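Local coordinates for giding protein-mglB (Thermus thermophilus, PDB 1J3W), which probably acts as a guanyl-nucleotide exchange factor and molecular adaptor of the Roadblock/LC7 family, at residues B[17-21]-B[42-46]; B[24-28]-B[117-121]; B[28-32]-B[45-51]; B[31-37]-B[102-108]. One frame throughout, in Å; residues are numbered along the deposited sequence.

Contacts 3 and 4 pair neighbouring strands of one antiparallel sheet, and contact 1 lays a helix on it. Strand 31-36 is paired with strand 41-46 in contact 3 and with strand 103-109 in contact 4, whose centre lies about 2 Å from the centre of the chain. Contact 1 sets helix 10-27 against strand 41-46, and its centre is about 10 Å from that of contact 3, with which it shares Lys45 and Glu46. Contact 2 joins the end of the same helix to helix 115-135, about 13 Å from contact 1 between centres. Leu24 ties the regions together: its CD1 lies 3.5 Å from Lys45 O, and its CD2 packs on Ala32.

Contact 1: B[17-21]-B[42-46]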
loop_
_atom_site.group_PDB
_atom_site.type_symbol
_atom_site.label_atom_id
_atom_site.label_comp_id
_atom_site.label_asym_id
_atom_site.label_seq_id
_atom_site.Cartn_x
_atom_site.Cartn_y
_atom_site.Cartn_z
ATOM N N VAL B 17 6.693 8.769 27.353
ATOM C CA VAL B 17 7.931 8.019 27.502
ATOM C C VAL B 17 7.824 7.002 28.637
ATOM O O VAL B 17 8.307 5.875 28.515
ATOM C CB VAL B 17 9.116 8.967 27.760
ATOM C CG1 VAL B 17 10.290 8.199 28.329
ATOM C CG2 VAL B 17 9.510 9.644 26.458
ATOM N N GLU B 18 7.197 7.399 29.740
ATOM C CA GLU B 18 7.027 6.495 30.868
ATOM C C GLU B 18 6.224 5.268 30.440
ATOM O O GLU B 18 6.557 4.142 30.816
ATOM C CB GLU B 18 6.340 7.227 32.023
ATOM C CG GLU B 18 7.322 7.998 32.893
ATOM C CD GLU B 18 6.675 9.142 33.645
ATOM O OE1 GLU B 18 5.475 9.031 33.977
ATOM O OE2 GLU B 18 7.373 10.147 33.912
ATOM N N VAL B 19 5.179 5.481 29.644
ATOM C CA VAL B 19 4.375 4.365 29.163
ATOM C C VAL B 19 5.250 3.448 28.309
ATOM O O VAL B 19 5.218 2.226 28.464
ATOM C CB VAL B 19 3.181 4.839 28.306
ATOM C CG1 VAL B 19 2.473 3.633 27.696
ATOM C CG2 VAL B 19 2.202 5.635 29.164
ATOM N N LEU B 20 6.046 4.034 27.419
ATOM C CA LEU B 20 6.902 3.227 26.552
ATOM C C LEU B 20 7.909 2.412 27.347
ATOM O O LEU B 20 8.108 1.229 27.068
ATOM C CB LEU B 20 7.633 4.108 25.532
ATOM C CG LEU B 20 6.751 4.863 24.531
ATOM C CD1 LEU B 20 7.634 5.687 23.620
ATOM C CD2 LEU B 20 5.907 3.892 23.710
ATOM N N GLU B 21 8.538 3.037 28.339
ATOM C CA GLU B 21 9.519 2.351 29.170
ATOM C C GLU B 21 8.891 1.199 29.947
ATOM O O GLU B 21 9.447 0.098 30.002
ATOM C CB GLU B 21 10.168 3.342 30.141
ATOM C CG GLU B 21 11.077 4.346 29.454
ATOM C CD GLU B 21 11.529 5.463 30.373
ATOM O OE1 GLU B 21 12.463 6.200 29.989
ATOM O OE2 GLU B 21 10.950 5.612 31.470
ATOM N N LEU B 42 7.144 10.379 17.380
ATOM C CA LEU B 42 6.790 11.341 18.419
ATOM C C LEU B 42 7.559 11.087 19.707
ATOM O O LEU B 42 7.863 12.017 20.452
ATOM C CB LEU B 42 5.288 11.276 18.695
ATOM C CG LEU B 42 4.392 11.390 17.455
ATOM C CD1 LEU B 42 2.934 11.399 17.880
ATOM C CD2 LEU B 42 4.731 12.655 16.686
ATOM N N ALA B 43 7.860 9.819 19.973
ATOM C CA ALA B 43 8.609 9.421 21.163
ATOM C C ALA B 43 9.045 7.977 20.953
ATOM O O ALA B 43 8.336 7.197 20.311
ATOM C CB ALA B 43 7.734 9.524 22.409
ATOM N N HIS B 44 10.215 7.617 21.469
ATOM C CA HIS B 44 10.698 6.251 21.320
ATOM C C HIS B 44 11.637 5.879 22.452
ATOM O O HIS B 44 12.376 6.720 22.961
ATOM C CB HIS B 44 11.405 6.063 19.971
ATOM C CG HIS B 44 12.682 6.831 19.836
ATOM N ND1 HIS B 44 13.894 6.350 20.285
ATOM C CD2 HIS B 44 12.936 8.047 19.298
ATOM C CE1 HIS B 44 14.839 7.236 20.027
ATOM N NE2 HIS B 44 14.284 8.276 19.429
ATOM N N LYS B 45 11.582 4.612 22.852
ATOM C CA LYS B 45 12.436 4.092 23.908
ATOM C C LYS B 45 12.890 2.695 23.526
ATOM O O LYS B 45 12.161 1.953 22.859
ATOM C CB LYS B 45 11.689 4.069 25.244
ATOM C CG LYS B 45 11.478 5.465 25.814
ATOM C CD LYS B 45 12.815 6.124 26.138
ATOM C CE LYS B 45 12.679 7.635 26.243
ATOM N NZ LYS B 45 13.970 8.295 26.608
ATOM N N GLU B 46 14.101 2.345 23.939
ATOM C CA GLU B 46 14.669 1.043 23.620
ATOM C C GLU B 46 15.042 0.314 24.893
ATOM O O GLU B 46 15.416 0.941 25.885
ATOM C CB GLU B 46 15.919 1.208 22.752
ATOM C CG GLU B 46 15.678 1.889 21.402
ATOM C CD GLU B 46 15.459 3.388 21.516
ATOM O OE1 GLU B 46 16.368 4.092 22.013
ATOM O OE2 GLU B 46 14.382 3.864 21.102
#
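Lys45 meets helix 10-27 with its hydrocarbon shaft rather than its charge, threading between Val17 and Glu21, one helical turn apart. A bend at chi2 (-64°) turns the chain along the helix surface after CB has come down beside Leu20, 4.1 Å from Leu20 CB. Lys45 CG then touches Glu21 CG at 3.8 Å, and CE runs against the methyls of Val17; its 3.2 Å approach to Val17 CG1 is too short to be taken at face value. The ammonium is only loosely paired, Lys45 NZ being 4.3 Å from Glu21 OE1, beyond a salt bridge, so attraction between the charges is probably modest. Cut back to alanine, this position would probably leave Val17 and Glu21 without the shaft they pack on, and Glu21 without its nearby positive charge. Deeper in, Leu20 CD1 reaches the strand at Ala43, 4.0 Å from Ala43 CB. On the other side of the strand, His44 ND1 donates to Glu46 OE2 at 2.7 Å, close to the ring plane. The helix crosses the strand at -31°, near a classic beta bulge where Leu42 and Ala43 both face Leu34: a helix laid on the strand outermost in this chain's sheet, in a Roadblock/LC7 domain.

Contact 2: B[24-28]-B[117-121]; sequences LRETG and KVKLH
Thr27 and Val118 bring the two backbones close, their CA atoms 4.9 Å apart, where helix 10-27 ends against the early turns of helix 115-135. Gly28 then leaves the helical conformation with a positive phi of 86°. The methyl of Thr27 enters the meeting point: CG2 lies 3.5 Å from Lys117 O and 3.6 Å from His121 CB, and the threonine and histidine side chains pass alongside each other, pointing opposite ways. The hydroxyl faces elsewhere, to Thr23 O and Ala29 N, so the polar and apolar branches of this threonine serve different neighbours. Beside it, Glu26 lies over one face of the His121 ring. Glu26 CB makes a CH-pi contact, 3.6 Å from the ring centroid, and a bend at chi2 (-83°) folds the carboxylate back over the ring, the two planes stacked within 13° and Glu26 OE1 3.5 Å from His121 CE1. The opposite face of the ring is backed by Leu120 CG. A water donates to both Glu26 O and Glu26 OE1, and its link to Lys117 NZ is weak. A serine in place of His121 would probably take away the surface that Glu26 stacks on and leave its carboxylate held mainly by the water, freer to turn. Around the contact, Val118 packs on Leu107 and Phe109 of strand 103-109, while Lys119, further round the helix, packs on Leu115 of the second subunit.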
loop_
_atom_site.group_PDB
_atom_site.type_symbol
_atom_site.label_atom_id
_atom_site.label_comp_id
_atom_site.label_asym_id
_atom_site.label_seq_id
_atom_site.Cartn_x
_atom_site.Cartn_y
_atom_site.Cartn_z
ATOM N N LEU B 24 8.063 -1.763 27.686
ATOM C CA LEU B 24 9.218 -2.587 27.336
ATOM C C LEU B 24 9.496 -3.574 28.468
ATOM O O LEU B 24 9.742 -4.753 28.225
ATOM C CB LEU B 24 10.451 -1.715 27.094
ATOM C CG LEU B 24 10.432 -0.884 25.808
ATOM C CD1 LEU B 24 11.589 0.092 25.827
ATOM C CD2 LEU B 24 10.528 -1.802 24.587
ATOM N N ARG B 25 9.456 -3.093 29.706
ATOM C CA ARG B 25 9.708 -3.958 30.852
ATOM C C ARG B 25 8.666 -5.068 31.007
ATOM O O ARG B 25 9.009 -6.217 31.300
ATOM C CB ARG B 25 9.766 -3.126 32.138
ATOM C CG ARG B 25 11.013 -2.265 32.262
ATOM C CD ARG B 25 11.148 -1.676 33.662
ATOM N NE ARG B 25 10.239 -0.557 33.903
ATOM C CZ ARG B 25 10.393 0.658 33.383
ATOM N NH1 ARG B 25 11.423 0.918 32.587
ATOM N NH2 ARG B 25 9.521 1.616 33.664
ATOM N N GLU B 26 7.399 -4.728 30.801
ATOM C CA GLU B 26 6.315 -5.698 30.943
ATOM C C GLU B 26 6.226 -6.730 29.827
ATOM O O GLU B 26 5.790 -7.857 30.052
ATOM C CB GLU B 26 4.965 -4.971 31.028
ATOM C CG GLU B 26 4.801 -4.074 32.240
ATOM C CD GLU B 26 4.360 -4.826 33.479
ATOM O OE1 GLU B 26 4.363 -6.076 33.466
ATOM O OE2 GLU B 26 4.008 -4.158 34.475
ATOM N N THR B 27 6.641 -6.341 28.626
ATOM C CA THR B 27 6.539 -7.220 27.464
ATOM C C THR B 27 7.787 -7.984 27.073
ATOM O O THR B 27 7.693 -9.071 26.505
ATOM C CB THR B 27 6.120 -6.434 26.201
ATOM O OG1 THR B 27 7.132 -5.463 25.887
ATOM C CG2 THR B 27 4.786 -5.740 26.411
ATOM N N GLY B 28 8.947 -7.411 27.364
ATOM C CA GLY B 28 10.187 -8.040 26.958
ATOM C C GLY B 28 10.539 -7.616 25.538
ATOM O O GLY B 28 11.472 -8.154 24.942
ATOM N N LYS B 117 2.073 -11.380 26.340
ATOM C CA LYS B 117 2.446 -10.207 27.125
ATOM C C LYS B 117 2.480 -8.984 26.212
ATOM O O LYS B 117 2.041 -7.894 26.585
ATOM C CB LYS B 117 3.826 -10.408 27.758
ATOM C CG LYS B 117 3.913 -11.525 28.789
ATOM C CD LYS B 117 3.318 -11.115 30.122
ATOM C CE LYS B 117 3.643 -12.144 31.197
ATOM N NZ LYS B 117 3.281 -11.654 32.553
ATOM N N VAL B 118 3.006 -9.168 25.006
ATOM C CA VAL B 118 3.079 -8.077 24.045
ATOM C C VAL B 118 1.693 -7.500 23.765
ATOM O O VAL B 118 1.498 -6.285 23.793
ATOM C CB VAL B 118 3.712 -8.560 22.712
ATOM C CG1 VAL B 118 3.569 -7.487 21.642
ATOM C CG2 VAL B 118 5.186 -8.887 22.927
ATOM N N LYS B 119 0.728 -8.374 23.513
ATOM C CA LYS B 119 -0.622 -7.922 23.208
ATOM C C LYS B 119 -1.359 -7.350 24.409
ATOM O O LYS B 119 -2.080 -6.353 24.288
ATOM C CB LYS B 119 -1.419 -9.064 22.586
ATOM C CG LYS B 119 -0.754 -9.611 21.329
ATOM C CD LYS B 119 -1.685 -10.488 20.522
ATOM C CE LYS B 119 -2.778 -9.666 19.864
ATOM N NZ LYS B 119 -3.687 -10.527 19.066
ATOM N N LEU B 120 -1.172 -7.972 25.568
ATOM C CA LEU B 120 -1.821 -7.511 26.792
ATOM C C LEU B 120 -1.343 -6.111 27.166
ATOM O O LEU B 120 -2.129 -5.167 27.249
ATOM C CB LEU B 120 -1.514 -8.477 27.942
ATOM C CG LEU B 120 -2.009 -8.070 29.333
ATOM C CD1 LEU B 120 -3.514 -7.988 29.322
ATOM C CD2 LEU B 120 -1.538 -9.079 30.372
ATOM N N HIS B 121 -0.041 -5.975 27.376
ATOM C CA HIS B 121 0.515 -4.689 27.767
ATOM C C HIS B 121 0.576 -3.701 26.611
ATOM O O HIS B 121 0.566 -2.487 26.822
ATOM C CB HIS B 121 1.881 -4.918 28.413
ATOM C CG HIS B 121 1.806 -5.755 29.653
ATOM N ND1 HIS B 121 1.341 -5.262 30.854
ATOM C CD2 HIS B 121 2.052 -7.071 29.857
ATOM C CE1 HIS B 121 1.305 -6.238 31.743
ATOM N NE2 HIS B 121 1.730 -7.347 31.165
HETATM O O HOH W 1 4.922 -8.618 32.480
#

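Contact 3: B[28-32]-B[45-51]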
loop_
_atom_site.group_PDB
_atom_site.type_symbol
_atom_site.label_atom_id
_atom_site.label_comp_id
_atom_site.label_asym_id
_atom_site.label_seq_id
_atom_site.Cartn_x
_atom_site.Cartn_y
_atom_site.Cartn_z
ATOM N N GLY B 28 8.947 -7.411 27.364
ATOM C CA GLY B 28 10.187 -8.040 26.958
ATOM C C GLY B 28 10.539 -7.616 25.538
ATOM O O GLY B 28 11.472 -8.154 24.942
ATOM N N ALA B 29 9.796 -6.655 24.989
ATOM C CA ALA B 29 10.062 -6.169 23.635
ATOM C C ALA B 29 11.378 -5.397 23.554
ATOM O O ALA B 29 11.903 -4.929 24.567
ATOM C CB ALA B 29 8.917 -5.278 23.155
ATOM N N ARG B 30 11.895 -5.260 22.337
ATOM C CA ARG B 30 13.145 -4.550 22.105
ATOM C C ARG B 30 12.971 -3.047 21.994
ATOM O O ARG B 30 13.688 -2.278 22.634
ATOM C CB ARG B 30 13.810 -5.020 20.808
ATOM C CG ARG B 30 14.350 -6.430 20.801
ATOM C CD ARG B 30 15.191 -6.634 19.542
ATOM N NE ARG B 30 15.810 -7.954 19.490
ATOM C CZ ARG B 30 16.746 -8.300 18.615
ATOM N NH1 ARG B 30 17.178 -7.421 17.719
ATOM N NH2 ARG B 30 17.238 -9.533 18.622
ATOM N N TYR B 31 12.025 -2.627 21.157
ATOM C CA TYR B 31 11.825 -1.205 20.914
ATOM C C TYR B 31 10.359 -0.828 20.958
ATOM O O TYR B 31 9.493 -1.600 20.535
ATOM C CB TYR B 31 12.408 -0.834 19.538
ATOM C CG TYR B 31 13.743 -1.491 19.236
ATOM C CD1 TYR B 31 14.852 -1.268 20.051
ATOM C CD2 TYR B 31 13.880 -2.379 18.166
ATOM C CE1 TYR B 31 16.061 -1.921 19.818
ATOM C CE2 TYR B 31 15.090 -3.037 17.924
ATOM C CZ TYR B 31 16.171 -2.803 18.758
ATOM O OH TYR B 31 17.356 -3.474 18.544
ATOM N N ALA B 32 10.090 0.367 21.466
ATOM C CA ALA B 32 8.726 0.873 21.568
ATOM C C ALA B 32 8.687 2.292 21.031
ATOM O O ALA B 32 9.528 3.120 21.383
ATOM C CB ALA B 32 8.265 0.848 23.014
ATOM N N LYS B 45 11.582 4.612 22.852
ATOM C CA LYS B 45 12.436 4.092 23.908
ATOM C C LYS B 45 12.890 2.695 23.526
ATOM O O LYS B 45 12.161 1.953 22.859
ATOM C CB LYS B 45 11.689 4.069 25.244
ATOM C CG LYS B 45 11.478 5.465 25.814
ATOM C CD LYS B 45 12.815 6.124 26.138
ATOM C CE LYS B 45 12.679 7.635 26.243
ATOM N NZ LYS B 45 13.970 8.295 26.608
ATOM N N GLU B 46 14.101 2.345 23.939
ATOM C CA GLU B 46 14.669 1.043 23.620
ATOM C C GLU B 46 15.042 0.314 24.893
ATOM O O GLU B 46 15.416 0.941 25.885
ATOM C CB GLU B 46 15.919 1.208 22.752
ATOM C CG GLU B 46 15.678 1.889 21.402
ATOM C CD GLU B 46 15.459 3.388 21.516
ATOM O OE1 GLU B 46 16.368 4.092 22.013
ATOM O OE2 GLU B 46 14.382 3.864 21.102
ATOM N N ALA B 47 14.931 -1.009 24.872
ATOM C CA ALA B 47 15.288 -1.803 26.044
ATOM C C ALA B 47 16.790 -1.691 26.256
ATOM O O ALA B 47 17.560 -1.729 25.303
ATOM C CB ALA B 47 14.896 -3.255 25.834
ATOM N N LEU B 48 17.204 -1.562 27.513
ATOM C CA LEU B 48 18.619 -1.429 27.829
ATOM C C LEU B 48 19.462 -2.598 27.326
ATOM O O LEU B 48 20.629 -2.427 26.979
ATOM C CB LEU B 48 18.795 -1.275 29.344
ATOM C CG LEU B 48 18.146 -0.035 29.966
ATOM C CD1 LEU B 48 18.374 -0.038 31.470
ATOM C CD2 LEU B 48 18.736 1.222 29.339
ATOM N N TRP B 49 18.861 -3.782 27.268
ATOM C CA TRP B 49 19.567 -4.981 26.831
ATOM C C TRP B 49 19.627 -5.160 25.320
ATOM O O TRP B 49 20.451 -5.915 24.806
ATOM C CB TRP B 49 18.905 -6.222 27.435
ATOM C CG TRP B 49 17.466 -6.403 27.019
ATOM C CD1 TRP B 49 16.354 -5.987 27.695
ATOM C CD2 TRP B 49 16.995 -7.025 25.815
ATOM N NE1 TRP B 49 15.219 -6.311 26.986
ATOM C CE2 TRP B 49 15.585 -6.948 25.829
ATOM C CE3 TRP B 49 17.628 -7.639 24.726
ATOM C CZ2 TRP B 49 14.795 -7.465 24.796
ATOM C CZ3 TRP B 49 16.840 -8.155 23.694
ATOM C CH2 TRP B 49 15.437 -8.061 23.742
ATOM N N ALA B 50 18.746 -4.472 24.606
ATOM C CA ALA B 50 18.674 -4.618 23.160
ATOM C C ALA B 50 19.790 -3.959 22.366
ATOM O O ALA B 50 20.367 -2.957 22.788
ATOM C CB ALA B 50 17.327 -4.108 22.667
ATOM N N PRO B 51 20.117 -4.530 21.197
ATOM C CA PRO B 51 21.171 -3.955 20.362
ATOM C C PRO B 51 20.628 -2.704 19.687
ATOM O O PRO B 51 19.444 -2.377 19.823
ATOM C CB PRO B 51 21.465 -5.070 19.365
ATOM C CG PRO B 51 20.138 -5.735 19.210
ATOM C CD PRO B 51 19.646 -5.809 20.640
HETATM O O HOH W 2 12.368 -5.127 27.234
#
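Lys45 begins the pairing with Ala32 through two reciprocal backbone bonds, Lys45 N to Ala32 O at 2.9 Å and Ala32 N to Lys45 O at 3.0 Å. Glu46 follows as a non-hydrogen-bonded pair with Tyr31, its CG resting 3.5 Å from Tyr31 CD1 and its chain running at about a right angle to the phenol. Ala47 N donates to Arg30 O, one more backbone bond next to the Tyr31-Glu46 pair, and a type I turn from Ala47 to Ala50 follows, from which side chains reach back to segment 28-32. Trp49 CG lies between the backbone N and the carbonyl carbon (chi1 61°), which carries the indole toward Arg30, CH2 3.5 Å from Arg30 CG with the ring and guanidinium planes almost perpendicular. Trp49 NE1 reaches Ala29 O through a water. Ala50 CB touches Tyr31 CE1 at 3.8 Å. Pro51 CD lies over one face of the Arg30 guanidinium, toward its rim, while Pro51 O accepts from Tyr31 OH at 2.7 Å, the hydroxyl above the carbonyl plane. Arg30 NE also salt-bridges Asp110. The phenol is held at its far end by one short bond, and the turn is tied to the hairpin by side-chain packing, a water bridge and the tyrosine hydrogen bond.

Contact 4: B[31-37]-B[102-108]; sequences YALLIDR and HALLVLV
Ile35 reaches Leu104 and Val106 because its CG1 stands between the backbone N and the carbonyl carbon (chi1 70°), with CD1 carried on along the sheet. CG1 packs 3.9 Å from Leu104 CB, and CD1 ends 4.0 Å from Val106 CG2. On the other face Leu34 takes the position opposite its own N (chi1 177°), which brings CD1 over the backbone to Ala103 CB at 3.9 Å. The strands run antiparallel at 155°, paired through hydrogen bonds at Tyr31-Val108, Leu33-Val106 and Ile35-Leu104; Leu33 O, for instance, receives Val106 N at 2.8 Å. Tyr31 CD2, Leu33 CD1 and Ile35 CG1 each lean on the CB of the partner across. Alternate residues point the other way, where Ala32 CB and Leu107 CD2 are pressed to 3.5 Å, a tight carbon contact. Past the strand end Arg37 N donates to His102 O from above the carbonyl plane, a longer bond at 3.2 Å, and Arg37 NH1 reaches Ala103 O through a water lying in the guanidinium plane. Helix 56-69 covers the face of Leu33 and Ile35, and helix 115-135 that of Leu34 and Leu105. Asp36, buried, is satisfied by the backbone N atoms of Phe40 and Ser5. The chemistry is therefore that of a sheet interior: reciprocal bonds satisfy the inward peptide groups, mostly aliphatic side chains line both faces, and polar groups gather at the end beside Arg37.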
loop_
_atom_site.group_PDB
_atom_site.type_symbol
_atom_site.label_atom_id
_atom_site.label_comp_id
_atom_site.label_asym_id
_atom_site.label_seq_id
_atom_site.Cartn_x
_atom_site.Cartn_y
_atom_site.Cartn_z
ATOM N N TYR B 31 12.025 -2.627 21.157
ATOM C CA TYR B 31 11.825 -1.205 20.914
ATOM C C TYR B 31 10.359 -0.828 20.958
ATOM O O TYR B 31 9.493 -1.600 20.535
ATOM C CB TYR B 31 12.408 -0.834 19.538
ATOM C CG TYR B 31 13.743 -1.491 19.236
ATOM C CD1 TYR B 31 14.852 -1.268 20.051
ATOM C CD2 TYR B 31 13.880 -2.379 18.166
ATOM C CE1 TYR B 31 16.061 -1.921 19.818
ATOM C CE2 TYR B 31 15.090 -3.037 17.924
ATOM C CZ TYR B 31 16.171 -2.803 18.758
ATOM O OH TYR B 31 17.356 -3.474 18.544
ATOM N N ALA B 32 10.090 0.367 21.466
ATOM C CA ALA B 32 8.726 0.873 21.568
ATOM C C ALA B 32 8.687 2.292 21.031
ATOM O O ALA B 32 9.528 3.120 21.383
ATOM C CB ALA B 32 8.265 0.848 23.014
ATOM N N LEU B 33 7.716 2.581 20.175
ATOM C CA LEU B 33 7.608 3.918 19.608
ATOM C C LEU B 33 6.175 4.378 19.490
ATOM O O LEU B 33 5.259 3.565 19.355
ATOM C CB LEU B 33 8.185 3.974 18.191
ATOM C CG LEU B 33 9.531 3.402 17.775
ATOM C CD1 LEU B 33 9.417 1.893 17.595
ATOM C CD2 LEU B 33 9.938 4.050 16.452
ATOM N N LEU B 34 5.992 5.692 19.551
ATOM C CA LEU B 34 4.732 6.271 19.266
ATOM C C LEU B 34 4.972 7.144 18.088
ATOM O O LEU B 34 5.851 7.993 18.083
ATOM C CB LEU B 34 4.312 7.123 20.463
ATOM C CG LEU B 34 2.992 7.853 20.214
ATOM C CD1 LEU B 34 1.796 6.901 20.207
ATOM C CD2 LEU B 34 2.690 8.915 21.268
ATOM N N ILE B 35 4.244 6.880 17.011
ATOM C CA ILE B 35 4.440 7.615 15.767
ATOM C C ILE B 35 3.112 8.181 15.301
ATOM O O ILE B 35 2.057 7.716 15.718
ATOM C CB ILE B 35 5.011 6.693 14.659
ATOM C CG1 ILE B 35 3.954 5.678 14.204
ATOM C CG2 ILE B 35 6.230 5.939 15.194
ATOM C CD1 ILE B 35 4.407 4.802 13.051
ATOM N N ASP B 36 3.147 9.203 14.455
ATOM C CA ASP B 36 1.884 9.732 13.970
ATOM C C ASP B 36 1.566 8.987 12.688
ATOM O O ASP B 36 2.428 8.307 12.126
ATOM C CB ASP B 36 1.933 11.260 13.764
ATOM C CG ASP B 36 2.790 11.697 12.585
ATOM O OD1 ASP B 36 2.895 12.926 12.386
ATOM O OD2 ASP B 36 3.353 10.857 11.860
ATOM N N ARG B 37 0.329 9.089 12.221
ATOM C CA ARG B 37 -0.042 8.362 11.020
ATOM C C ARG B 37 0.695 8.824 9.762
ATOM O O ARG B 37 0.554 8.224 8.698
ATOM C CB ARG B 37 -1.561 8.417 10.833
ATOM C CG ARG B 37 -2.322 7.845 12.034
ATOM C CD ARG B 37 -3.799 7.645 11.722
ATOM N NE ARG B 37 -3.981 6.670 10.654
ATOM C CZ ARG B 37 -4.219 5.374 10.839
ATOM N NH1 ARG B 37 -4.317 4.876 12.063
ATOM N NH2 ARG B 37 -4.347 4.572 9.794
ATOM N N HIS B 102 -4.980 9.733 15.634
ATOM C CA HIS B 102 -3.851 10.203 14.843
ATOM C C HIS B 102 -2.472 9.652 15.164
ATOM O O HIS B 102 -1.475 10.177 14.670
ATOM C CB HIS B 102 -3.788 11.730 14.904
ATOM C CG HIS B 102 -5.087 12.399 14.581
ATOM N ND1 HIS B 102 -6.036 12.685 15.539
ATOM C CD2 HIS B 102 -5.610 12.807 13.400
ATOM C CE1 HIS B 102 -7.086 13.241 14.963
ATOM N NE2 HIS B 102 -6.854 13.326 13.666
ATOM N N ALA B 103 -2.400 8.603 15.975
ATOM C CA ALA B 103 -1.100 8.041 16.313
ATOM C C ALA B 103 -1.139 6.521 16.384
ATOM O O ALA B 103 -2.208 5.917 16.444
ATOM C CB ALA B 103 -0.603 8.619 17.635
ATOM N N LEU B 104 0.045 5.920 16.381
ATOM C CA LEU B 104 0.184 4.471 16.420
ATOM C C LEU B 104 1.273 4.053 17.393
ATOM O O LEU B 104 2.334 4.676 17.445
ATOM C CB LEU B 104 0.575 3.946 15.037
ATOM C CG LEU B 104 -0.365 4.211 13.857
ATOM C CD1 LEU B 104 0.347 3.924 12.544
ATOM C CD2 LEU B 104 -1.602 3.349 13.997
ATOM N N LEU B 105 0.999 3.003 18.159
ATOM C CA LEU B 105 1.981 2.442 19.079
ATOM C C LEU B 105 2.653 1.320 18.295
ATOM O O LEU B 105 1.971 0.509 17.669
ATOM C CB LEU B 105 1.315 1.835 20.312
ATOM C CG LEU B 105 2.256 0.923 21.117
ATOM C CD1 LEU B 105 3.366 1.746 21.769
ATOM C CD2 LEU B 105 1.461 0.169 22.157
ATOM N N VAL B 106 3.978 1.281 18.323
ATOM C CA VAL B 106 4.732 0.253 17.615
ATOM C C VAL B 106 5.668 -0.471 18.582
ATOM O O VAL B 106 6.412 0.166 19.320
ATOM C CB VAL B 106 5.602 0.867 16.492
ATOM C CG1 VAL B 106 6.371 -0.234 15.765
ATOM C CG2 VAL B 106 4.723 1.655 15.516
ATOM N N LEU B 107 5.604 -1.799 18.598
ATOM C CA LEU B 107 6.498 -2.590 19.438
ATOM C C LEU B 107 7.220 -3.580 18.541
ATOM O O LEU B 107 6.590 -4.289 17.757
ATOM C CB LEU B 107 5.734 -3.368 20.513
ATOM C CG LEU B 107 4.971 -2.564 21.568
ATOM C CD1 LEU B 107 4.252 -3.511 22.528
ATOM C CD2 LEU B 107 5.949 -1.683 22.343
ATOM N N VAL B 108 8.543 -3.603 18.637
ATOM C CA VAL B 108 9.359 -4.541 17.871
ATOM C C VAL B 108 9.859 -5.534 18.908
ATOM O O VAL B 108 10.411 -5.136 19.941
ATOM C CB VAL B 108 10.560 -3.845 17.210
ATOM C CG1 VAL B 108 11.474 -4.887 16.564
ATOM C CG2 VAL B 108 10.068 -2.847 16.171
HETATM O O HOH W 3 -4.387 5.953 14.739
#